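Local coordinates for 14 kDa fatty acid-binding protein (Schistosoma mansoni, PDB 1VYF), which binds long-chain fatty acids such as oleic and arachidonic acid inside a beta-barrel and may transport them in the cytoplasm, at residues F18-M22 with R32-N36; M22-G26 with V122-T126; F72-T76 with T95-V99; G113-T118 with R129-R133. All coordinates share one frame; numbering follows the deposited sequence. Where two conformers were deposited one is given.

Overall arrangement
All four contacts belong to one fatty-acid-binding beta-barrel, with oleic acid enclosed by its walls and helical lid. Contact 1 joins the two lid helices. Contact 2 shares M22 with it and sets the end of the first helix on the turn between strands 115-122 and 125-133; the centres of contacts 1 and 2 lie about 10 Å apart. Contact 4 is further along that same hairpin, its centre about 21 Å from that of contact 2, and holds the carboxylate of the ligand. F18 of contact 1 touches R129 of contact 4, CD2 to NH2 3.4 Å, linking lid and site. Contact 3, inside the barrel, lies across the chain's centre from contact 4, yet Q96 reaches R109, which also binds the ligand.

Contact 1: residues F18-M22 with R32-N36; sequences FDAVM and RQIGN
F18 points across to helix 29-35, and the edge of its ring stops at the backbone of G35, CE2 of F18 lying 3.8 Å from O of G35. The same ring makes a cation-pi contact with R129 of the fatty acid site. D19 does the polar work. With CG anti to the backbone N (chi1 -166°), its carboxylate swings over to R32, which takes it in a side-on salt bridge with two nitrogens. D19 OD2 offers its syn lone pair to R32 NH2 at 2.7 Å, while R32 NE meets D19 OD1 at 3.2 Å, on the syn side but tilted out of the carboxylate plane. N36 ND2 donates a hydrogen bond of 2.8 Å to D19 OD1 over the other face. A water donates to that oxygen as well and accepts from Q33 NE2. M22, a turn later, lies beside the aliphatic part of R32 and the amide of N36; it was deposited in two conformers, so its very close approaches are doubtful. The pair forms the helix-turn-helix lid of the barrel, and G35 touches the oleic acid on the barrel side. With OD1 met from both faces and OD2 at its syn lone pair, the D19 carboxylate is fixed in rotation and probably stays ionised.

Contact 2: residues M22-G26 with V122-T126; sequences MSKLG and VGDVT
K24 reaches from the last turn of helix 18-24 to the V122-V125 turn, running alongside V122 in the opposite direction. Its CB points at the hairpin, and CG, anti to the backbone N (chi1 -179°), comes to 3.9 Å from V122 CG1. CD goes on to touch V125 CG2 at 3.5 Å and passes near the V122 carbonyl. CE is closer still to that oxygen, 3.2 Å from V122 O, with CA of G123 just beyond. There the chain bends, and NZ gives a hydrogen bond of 2.6 Å to a water that also accepts from the backbone N of D124. The carboxylate of D124 was deposited in two conformers, so its separation from the ammonium group, 4.8 Å from K24 NZ to D124 OD2 in one of them, is doubtful.

Next to this, L25 CD2 packs on V122 CG2 at 3.7 Å, and L25 touches the oleic acid on the barrel side; T105 and N103 border both residues. The two ends are tightly turned: G26 closes the helix in a Schellman motif, and V122 to V125 make a type II' turn with G123 in its second position. Lid helix and hairpin thus meet through the methylenes of a lysine and the methyls of L25 and two valines, while the ammonium group stays at the surface, tied to the turn through water.

Contact 3: residues F72-T76 with T95-V99; sequences FDEKT and TQTQV
OE1 of E74 is taken by two donors: the amide of Q98, from NE2 at 2.7 Å, and the hydroxyl of S84 on the strand between. The Q98 bond is fairly straight, 156° at the hydrogen; it lies in the amide plane of Q98 but 28° out of the carboxylate plane, on the syn side of OE1. OE2 of E74 is the second handle, accepting from a water at 2.6 Å. Q96 NE2 donates to that water at 3.3 Å, so the amide of Q96 is tied to E74 by way of the water. Its direct approach, 3.0 Å from Q96 NE2 to E74 OE1, has too poor an angle to be a hydrogen bond.

The torsions explain the meeting. Q96 runs out straight, CG anti to the backbone N, and comes at E74 from the opposite direction, whereas Q98 leaves beside its own backbone N and slants across the carboxylate. CG2 of T76 closes up to Q98 NE2 at 4.1 Å; the hydroxyl of T76 is occupied by D78 and R80.

Strands 72-75 and 93-99 are not neighbours in the sheet: strand 81-88 lies between them. The two segments run at 74° to each other as the sheet curves round the interior, and the polar side chains reach across that bend. The oxygen of the same amide, Q96 OE1, accepts from R109 NH1, a residue of the fatty acid site. E74 and the water thus hold the amide with OE1 facing R109, and the carboxylate would probably polarise it, making OE1 a better acceptor; Q96 is a second-shell residue that probably positions R109.

Contact 4: residues G113-T118 with R129-R133; sequences GDTMKT and RNYKR. With OLA (oleic acid), chain B.
The C-terminal hairpin of the barrel, strands 115-122 and 125-133, pairs M116 with Y131 and T118 with R129 as antiparallel hydrogen-bonded pairs. Y131 N gives M116 O a bond of 2.8 Å in the carbonyl plane, and T118 N reaches R129 O at the same length. These four side chains share the inward face. M116 lies beside Y131, pointing the same way, and its bend at chi3 (86°) lays CE over one face of the tyrosine ring, 4.2 Å from the centroid, a CH-pi contact offset toward the rim.

R129 and Y131 form an Arg-x-Tyr pair that holds the ligand carboxylate, as in many fatty acid-binding proteins. R129 NE donates to O2 of the oleic acid at 2.7 Å, almost straight (175°) and at the edge of the guanidinium. Y131 OH donates to the same O2, a very short bond whose exact length is doubtful. R109 supplies a further bond to the acid, while T118 CG2 packs against its carboxylate carbon.

On the outward face N130 OD1 lies against K117 CG at 3.7 Å, its ND2 being held by E14 of strand 8-16. At the open end of the pair R133 NH2 donates to G113 O at 3.0 Å, and R133 NE makes a salt bridge of 3.2 Å with D114 OD1, weak as a hydrogen bond, the carboxylate turned 72° from the guanidinium.

Contact 1: residues F18-M22 with R32-N36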
# COMPACT_ATOMS: atom_id res chain seq x y z
N PHE A 18 9.29 -6.93 -6.76
CA PHE A 18 8.30 -5.91 -7.09
C PHE A 18 8.17 -5.67 -8.59
O PHE A 18 7.07 -5.39 -9.07
CB PHE A 18 8.61 -4.61 -6.35
CG PHE A 18 7.48 -3.57 -6.35
CD1 PHE A 18 6.18 -3.90 -6.02
CD2 PHE A 18 7.76 -2.26 -6.66
CE1 PHE A 18 5.16 -2.93 -6.00
CE2 PHE A 18 6.75 -1.29 -6.65
CZ PHE A 18 5.44 -1.65 -6.30
N ASP A 19 9.26 -5.79 -9.35
CA ASP A 19 9.13 -5.60 -10.79
C ASP A 19 8.19 -6.62 -11.45
O ASP A 19 7.47 -6.29 -12.39
CB ASP A 19 10.46 -5.57 -11.50
CG ASP A 19 10.33 -5.06 -12.93
OD1 ASP A 19 10.11 -3.84 -13.08
OD2 ASP A 19 10.40 -5.81 -13.95
N ALA A 20 8.18 -7.86 -10.96
CA ALA A 20 7.26 -8.88 -11.46
C ALA A 20 5.79 -8.43 -11.31
O ALA A 20 4.93 -8.78 -12.14
CB ALA A 20 7.48 -10.19 -10.73
N VAL A 21 5.48 -7.68 -10.26
CA VAL A 21 4.07 -7.31 -10.07
C VAL A 21 3.70 -6.10 -10.87
O VAL A 21 2.61 -6.06 -11.42
CB VAL A 21 3.54 -7.17 -8.59
CG1 VAL A 21 4.23 -8.04 -7.59
CG2 VAL A 21 3.36 -5.71 -8.15
N MET A 22 4.58 -5.12 -11.01
CA MET A 22 4.14 -4.00 -11.85
C MET A 22 4.15 -4.30 -13.30
O MET A 22 3.47 -3.65 -14.04
CB MET A 22 4.73 -2.64 -11.52
CG MET A 22 5.85 -2.65 -10.71
SD MET A 22 7.08 -2.91 -11.82
CE MET A 22 8.32 -1.69 -10.89
N ARG A 32 7.76 2.07 -14.00
CA ARG A 32 8.33 0.88 -13.37
C ARG A 32 9.72 1.19 -12.83
O ARG A 32 10.04 0.83 -11.68
CB ARG A 32 8.36 -0.30 -14.34
CG ARG A 32 7.10 -1.10 -14.34
CD ARG A 32 6.98 -2.13 -15.46
NE ARG A 32 8.02 -3.14 -15.35
CZ ARG A 32 8.62 -3.70 -16.39
NH1 ARG A 32 8.26 -3.39 -17.63
NH2 ARG A 32 9.58 -4.60 -16.20
N GLN A 33 10.53 1.90 -13.61
CA GLN A 33 11.89 2.20 -13.17
C GLN A 33 11.88 3.08 -11.93
O GLN A 33 12.67 2.85 -11.00
CB GLN A 33 12.76 2.85 -14.26
CG GLN A 33 13.01 2.01 -15.55
CD GLN A 33 13.13 0.49 -15.34
OE1 GLN A 33 14.16 -0.00 -14.87
NE2 GLN A 33 12.09 -0.24 -15.69
N ILE A 34 11.01 4.10 -11.92
CA ILE A 34 10.78 4.94 -10.74
C ILE A 34 10.33 4.08 -9.56
O ILE A 34 10.87 4.22 -8.46
CB ILE A 34 9.74 6.09 -11.02
CG1 ILE A 34 10.31 7.09 -12.03
CG2 ILE A 34 9.37 6.85 -9.73
CD1 ILE A 34 9.22 7.87 -12.77
N GLY A 35 9.38 3.18 -9.79
CA GLY A 35 8.88 2.27 -8.76
C GLY A 35 9.93 1.32 -8.19
O GLY A 35 9.84 0.93 -7.01
N ASN A 36 10.93 0.97 -9.01
CA ASN A 36 12.05 0.12 -8.56
C ASN A 36 13.19 0.89 -7.85
O ASN A 36 14.13 0.26 -7.36
CB ASN A 36 12.58 -0.73 -9.73
CG ASN A 36 11.56 -1.76 -10.23
OD1 ASN A 36 10.78 -2.30 -9.45
ND2 ASN A 36 11.57 -2.04 -11.54
O HOH W 1 12.21 -3.23 -14.79

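Contact 2: residues M22-G26 with V122-T126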
# COMPACT_ATOMS: atom_id res chain seq x y z
N MET A 22 4.58 -5.12 -11.01
CA MET A 22 4.14 -4.00 -11.85
C MET A 22 4.15 -4.30 -13.30
O MET A 22 3.47 -3.65 -14.04
CB MET A 22 4.73 -2.64 -11.52
CG MET A 22 5.85 -2.65 -10.71
SD MET A 22 7.08 -2.91 -11.82
CE MET A 22 8.32 -1.69 -10.89
N SER A 23 5.05 -5.19 -13.69
CA SER A 23 5.14 -5.66 -15.05
C SER A 23 3.81 -6.31 -15.41
O SER A 23 3.22 -6.03 -16.47
CB SER A 23 6.30 -6.64 -15.19
OG SER A 23 6.54 -6.90 -16.56
N LYS A 24 3.35 -7.18 -14.52
CA LYS A 24 2.07 -7.86 -14.66
C LYS A 24 0.87 -6.90 -14.71
O LYS A 24 -0.07 -7.13 -15.47
CB LYS A 24 1.90 -8.89 -13.54
CG LYS A 24 0.60 -9.69 -13.61
CD LYS A 24 0.67 -10.94 -12.76
CE LYS A 24 -0.58 -11.80 -12.92
NZ LYS A 24 -0.48 -12.66 -14.13
N LEU A 25 0.92 -5.83 -13.92
CA LEU A 25 -0.12 -4.80 -13.88
C LEU A 25 -0.18 -3.91 -15.11
O LEU A 25 -1.10 -3.07 -15.23
CB LEU A 25 0.06 -3.91 -12.64
CG LEU A 25 -0.22 -4.60 -11.31
CD1 LEU A 25 0.18 -3.70 -10.13
CD2 LEU A 25 -1.67 -5.03 -11.21
N GLY A 26 0.83 -4.02 -15.96
CA GLY A 26 0.92 -3.27 -17.20
C GLY A 26 1.51 -1.88 -17.03
O GLY A 26 1.32 -1.03 -17.92
N VAL A 122 -0.77 -10.20 -7.28
CA VAL A 122 -1.59 -10.02 -8.48
C VAL A 122 -1.60 -11.41 -9.15
O VAL A 122 -0.61 -11.82 -9.73
CB VAL A 122 -0.98 -8.98 -9.43
CG1 VAL A 122 -1.86 -8.80 -10.67
CG2 VAL A 122 -0.74 -7.61 -8.70
N GLY A 123 -2.70 -12.14 -8.99
CA GLY A 123 -2.80 -13.50 -9.49
C GLY A 123 -1.84 -14.41 -8.76
O GLY A 123 -1.91 -14.51 -7.53
N ASP A 124 -0.90 -15.00 -9.50
CA ASP A 124 0.08 -15.95 -8.95
C ASP A 124 1.43 -15.28 -8.62
O ASP A 124 2.31 -15.94 -8.11
CB ASP A 124 0.29 -17.19 -9.89
CG ASP A 124 0.93 -16.85 -11.25
OD1 ASP A 124 0.67 -17.58 -12.24
OD2 ASP A 124 1.72 -15.90 -11.44
N VAL A 125 1.57 -13.97 -8.88
CA VAL A 125 2.83 -13.24 -8.60
C VAL A 125 2.74 -12.49 -7.24
O VAL A 125 1.71 -11.86 -6.91
CB VAL A 125 3.12 -12.24 -9.73
CG1 VAL A 125 4.43 -11.57 -9.57
CG2 VAL A 125 3.05 -12.94 -11.10
N THR A 126 3.81 -12.57 -6.44
CA THR A 126 3.85 -11.94 -5.12
C THR A 126 5.14 -11.14 -4.91
O THR A 126 6.24 -11.61 -5.22
CB THR A 126 3.66 -12.98 -3.98
OG1 THR A 126 2.33 -13.55 -4.03
CG2 THR A 126 3.65 -12.29 -2.64
O HOH W 2 -0.74 -14.80 -12.75

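Contact 3: residues F72-T76 with T95-V99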
# COMPACT_ATOMS: atom_id res chain seq x y z
N PHE A 72 -14.47 2.24 -2.11
CA PHE A 72 -14.19 3.61 -2.48
C PHE A 72 -13.38 3.70 -3.77
O PHE A 72 -12.73 2.73 -4.20
CB PHE A 72 -13.50 4.34 -1.33
CG PHE A 72 -12.07 3.86 -1.04
CD1 PHE A 72 -11.83 2.85 -0.11
CD2 PHE A 72 -10.98 4.47 -1.66
CE1 PHE A 72 -10.52 2.42 0.18
CE2 PHE A 72 -9.67 4.06 -1.36
CZ PHE A 72 -9.45 3.03 -0.44
N ASP A 73 -13.44 4.86 -4.40
CA ASP A 73 -12.73 5.08 -5.64
C ASP A 73 -11.35 5.65 -5.34
O ASP A 73 -11.18 6.50 -4.47
CB ASP A 73 -13.52 6.03 -6.57
CG ASP A 73 -14.77 5.39 -7.15
OD1 ASP A 73 -14.80 4.16 -7.35
OD2 ASP A 73 -15.77 6.05 -7.44
N GLU A 74 -10.37 5.16 -6.09
CA GLU A 74 -8.96 5.44 -5.86
C GLU A 74 -8.28 5.58 -7.21
O GLU A 74 -8.64 4.88 -8.15
CB GLU A 74 -8.29 4.30 -5.06
CG GLU A 74 -6.98 4.67 -4.38
CD GLU A 74 -6.11 3.47 -4.00
OE1 GLU A 74 -6.68 2.38 -3.69
OE2 GLU A 74 -4.84 3.63 -4.04
N LYS A 75 -7.34 6.52 -7.31
CA LYS A 75 -6.38 6.55 -8.41
C LYS A 75 -5.01 6.17 -7.82
O LYS A 75 -4.56 6.77 -6.83
CB LYS A 75 -6.32 7.94 -9.07
CG LYS A 75 -5.60 7.91 -10.44
CD LYS A 75 -5.15 9.30 -10.92
CE LYS A 75 -5.89 9.71 -12.20
NZ LYS A 75 -5.24 10.89 -12.85
N THR A 76 -4.38 5.17 -8.42
CA THR A 76 -3.11 4.64 -7.92
C THR A 76 -2.00 5.59 -8.32
O THR A 76 -2.21 6.48 -9.14
CB THR A 76 -2.81 3.22 -8.52
OG1 THR A 76 -2.68 3.29 -9.95
CG2 THR A 76 -3.96 2.26 -8.28
N THR A 95 -6.01 -5.65 4.94
CA THR A 95 -5.88 -6.12 3.58
C THR A 95 -6.63 -5.18 2.60
O THR A 95 -7.83 -4.96 2.77
CB THR A 95 -6.46 -7.54 3.49
OG1 THR A 95 -5.77 -8.44 4.39
CG2 THR A 95 -6.26 -8.12 2.14
N GLN A 96 -5.93 -4.64 1.61
CA GLN A 96 -6.49 -3.75 0.62
C GLN A 96 -6.60 -4.46 -0.71
O GLN A 96 -5.63 -5.03 -1.23
CB GLN A 96 -5.63 -2.50 0.46
CG GLN A 96 -6.12 -1.52 -0.59
CD GLN A 96 -5.31 -0.29 -0.68
OE1 GLN A 96 -4.22 -0.22 -0.11
NE2 GLN A 96 -5.85 0.73 -1.37
N THR A 97 -7.80 -4.42 -1.29
CA THR A 97 -8.04 -5.01 -2.58
C THR A 97 -8.28 -3.85 -3.55
O THR A 97 -9.08 -2.97 -3.27
CB THR A 97 -9.23 -6.01 -2.48
OG1 THR A 97 -8.87 -7.09 -1.59
CG2 THR A 97 -9.46 -6.70 -3.74
N GLN A 98 -7.55 -3.83 -4.65
CA GLN A 98 -7.68 -2.82 -5.68
C GLN A 98 -8.09 -3.50 -6.98
O GLN A 98 -7.35 -4.32 -7.51
CB GLN A 98 -6.36 -2.08 -5.91
CG GLN A 98 -5.93 -1.26 -4.72
CD GLN A 98 -4.64 -0.45 -4.98
OE1 GLN A 98 -3.69 -0.95 -5.55
NE2 GLN A 98 -4.64 0.80 -4.54
N VAL A 99 -9.25 -3.16 -7.50
CA VAL A 99 -9.76 -3.80 -8.70
C VAL A 99 -9.73 -2.80 -9.85
O VAL A 99 -10.50 -1.83 -9.84
CB VAL A 99 -11.19 -4.37 -8.49
CG1 VAL A 99 -11.70 -5.06 -9.75
CG2 VAL A 99 -11.21 -5.35 -7.33
O HOH W 3 -3.35 2.72 -2.16

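Contact 4: residues G113-T118 with R129-R133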
# COMPACT_ATOMS: atom_id res chain seq x y z
N GLY A 113 6.13 -5.11 15.57
CA GLY A 113 7.16 -4.30 16.20
C GLY A 113 7.54 -3.11 15.35
O GLY A 113 6.70 -2.23 15.09
N ASP A 114 8.80 -3.05 14.94
CA ASP A 114 9.27 -1.96 14.10
C ASP A 114 9.29 -2.23 12.62
O ASP A 114 9.85 -1.41 11.89
CB ASP A 114 10.64 -1.48 14.56
CG ASP A 114 10.57 -0.82 15.92
OD1 ASP A 114 9.50 -0.22 16.27
OD2 ASP A 114 11.52 -0.89 16.70
N THR A 115 8.67 -3.33 12.20
CA THR A 115 8.46 -3.65 10.78
C THR A 115 7.01 -3.66 10.35
O THR A 115 6.20 -4.32 10.96
CB THR A 115 9.08 -5.05 10.48
OG1 THR A 115 10.48 -5.05 10.84
CG2 THR A 115 9.10 -5.38 8.99
N MET A 116 6.70 -2.97 9.24
CA MET A 116 5.46 -3.20 8.55
C MET A 116 5.81 -3.92 7.27
O MET A 116 6.60 -3.42 6.46
CB MET A 116 4.73 -1.89 8.23
CG MET A 116 3.46 -2.13 7.39
SD MET A 116 2.52 -0.69 7.14
CE MET A 116 3.34 -0.04 5.73
N LYS A 117 5.28 -5.13 7.16
CA LYS A 117 5.51 -5.97 5.99
C LYS A 117 4.34 -5.76 5.08
O LYS A 117 3.21 -5.95 5.49
CB LYS A 117 5.60 -7.43 6.39
CG LYS A 117 5.75 -8.35 5.16
CD LYS A 117 6.04 -9.79 5.48
CE LYS A 117 4.99 -10.43 6.34
NZ LYS A 117 5.40 -11.82 6.71
N THR A 118 4.60 -5.41 3.84
CA THR A 118 3.51 -5.20 2.86
C THR A 118 3.62 -6.28 1.78
O THR A 118 4.61 -6.30 1.04
CB THR A 118 3.67 -3.80 2.25
OG1 THR A 118 3.49 -2.82 3.29
CG2 THR A 118 2.59 -3.48 1.20
N ARG A 129 7.42 -6.06 0.48
CA ARG A 129 8.10 -4.81 0.77
C ARG A 129 8.05 -4.51 2.26
O ARG A 129 6.98 -4.41 2.85
CB ARG A 129 7.46 -3.68 -0.01
CG ARG A 129 7.69 -3.81 -1.50
CD ARG A 129 6.64 -3.15 -2.34
NE ARG A 129 6.63 -1.69 -2.26
CZ ARG A 129 7.55 -0.90 -2.79
NH1 ARG A 129 7.41 0.40 -2.69
NH2 ARG A 129 8.59 -1.40 -3.48
N ASN A 130 9.23 -4.39 2.86
CA ASN A 130 9.37 -4.13 4.29
C ASN A 130 9.59 -2.65 4.53
O ASN A 130 10.42 -2.01 3.87
CB ASN A 130 10.56 -4.92 4.87
CG ASN A 130 10.23 -6.38 5.13
OD1 ASN A 130 9.06 -6.76 5.34
ND2 ASN A 130 11.25 -7.23 5.03
N TYR A 131 8.86 -2.10 5.49
CA TYR A 131 9.00 -0.71 5.93
C TYR A 131 9.46 -0.72 7.39
O TYR A 131 9.04 -1.57 8.16
CB TYR A 131 7.64 0.00 5.88
CG TYR A 131 7.12 0.28 4.50
CD1 TYR A 131 6.62 -0.77 3.69
CD2 TYR A 131 7.14 1.58 3.96
CE1 TYR A 131 6.10 -0.52 2.43
CE2 TYR A 131 6.64 1.84 2.66
CZ TYR A 131 6.14 0.79 1.91
OH TYR A 131 5.66 1.10 0.67
N LYS A 132 10.35 0.20 7.75
CA LYS A 132 10.78 0.43 9.12
C LYS A 132 10.05 1.61 9.69
O LYS A 132 9.82 2.62 9.01
CB LYS A 132 12.30 0.68 9.20
CG LYS A 132 13.11 -0.42 8.53
CD LYS A 132 14.60 -0.43 8.96
CE LYS A 132 15.41 0.68 8.32
NZ LYS A 132 16.33 1.37 9.30
N ARG A 133 9.70 1.50 10.96
CA ARG A 133 9.01 2.58 11.67
C ARG A 133 10.03 3.71 11.90
O ARG A 133 11.14 3.47 12.34
CB ARG A 133 8.47 2.03 13.00
CG ARG A 133 7.80 3.04 13.90
CD ARG A 133 7.56 2.49 15.31
NE ARG A 133 6.78 1.26 15.34
CZ ARG A 133 5.45 1.20 15.30
NH1 ARG A 133 4.73 2.31 15.16
NH2 ARG A 133 4.82 0.03 15.38
C1 OLA B . 3.36 -0.55 -1.09
O1 OLA B . 2.69 0.06 -0.27
O2 OLA B . 4.66 -0.63 -0.82
C2 OLA B . 2.84 -1.27 -2.33
C3 OLA B . 1.60 -0.72 -3.06
C4 OLA B . 1.80 -0.60 -4.59
C5 OLA B . 0.84 -1.41 -5.48
C6 OLA B . 1.40 -1.67 -6.89
C7 OLA B . 1.14 -0.56 -7.91
C8 OLA B . 2.24 0.50 -7.93
C9 OLA B . 2.86 0.66 -9.30
C10 OLA B . 3.92 1.45 -9.54
C11 OLA B . 4.62 2.26 -8.47
C12 OLA B . 4.94 3.68 -8.94
C13 OLA B . 5.92 4.42 -8.02
C14 OLA B . 5.35 4.83 -6.66
C15 OLA B . 5.63 3.82 -5.55
C16 OLA B . 4.68 4.01 -4.35
C17 OLA B . 3.89 2.74 -4.01
C18 OLA B . 4.66 1.91 -3.01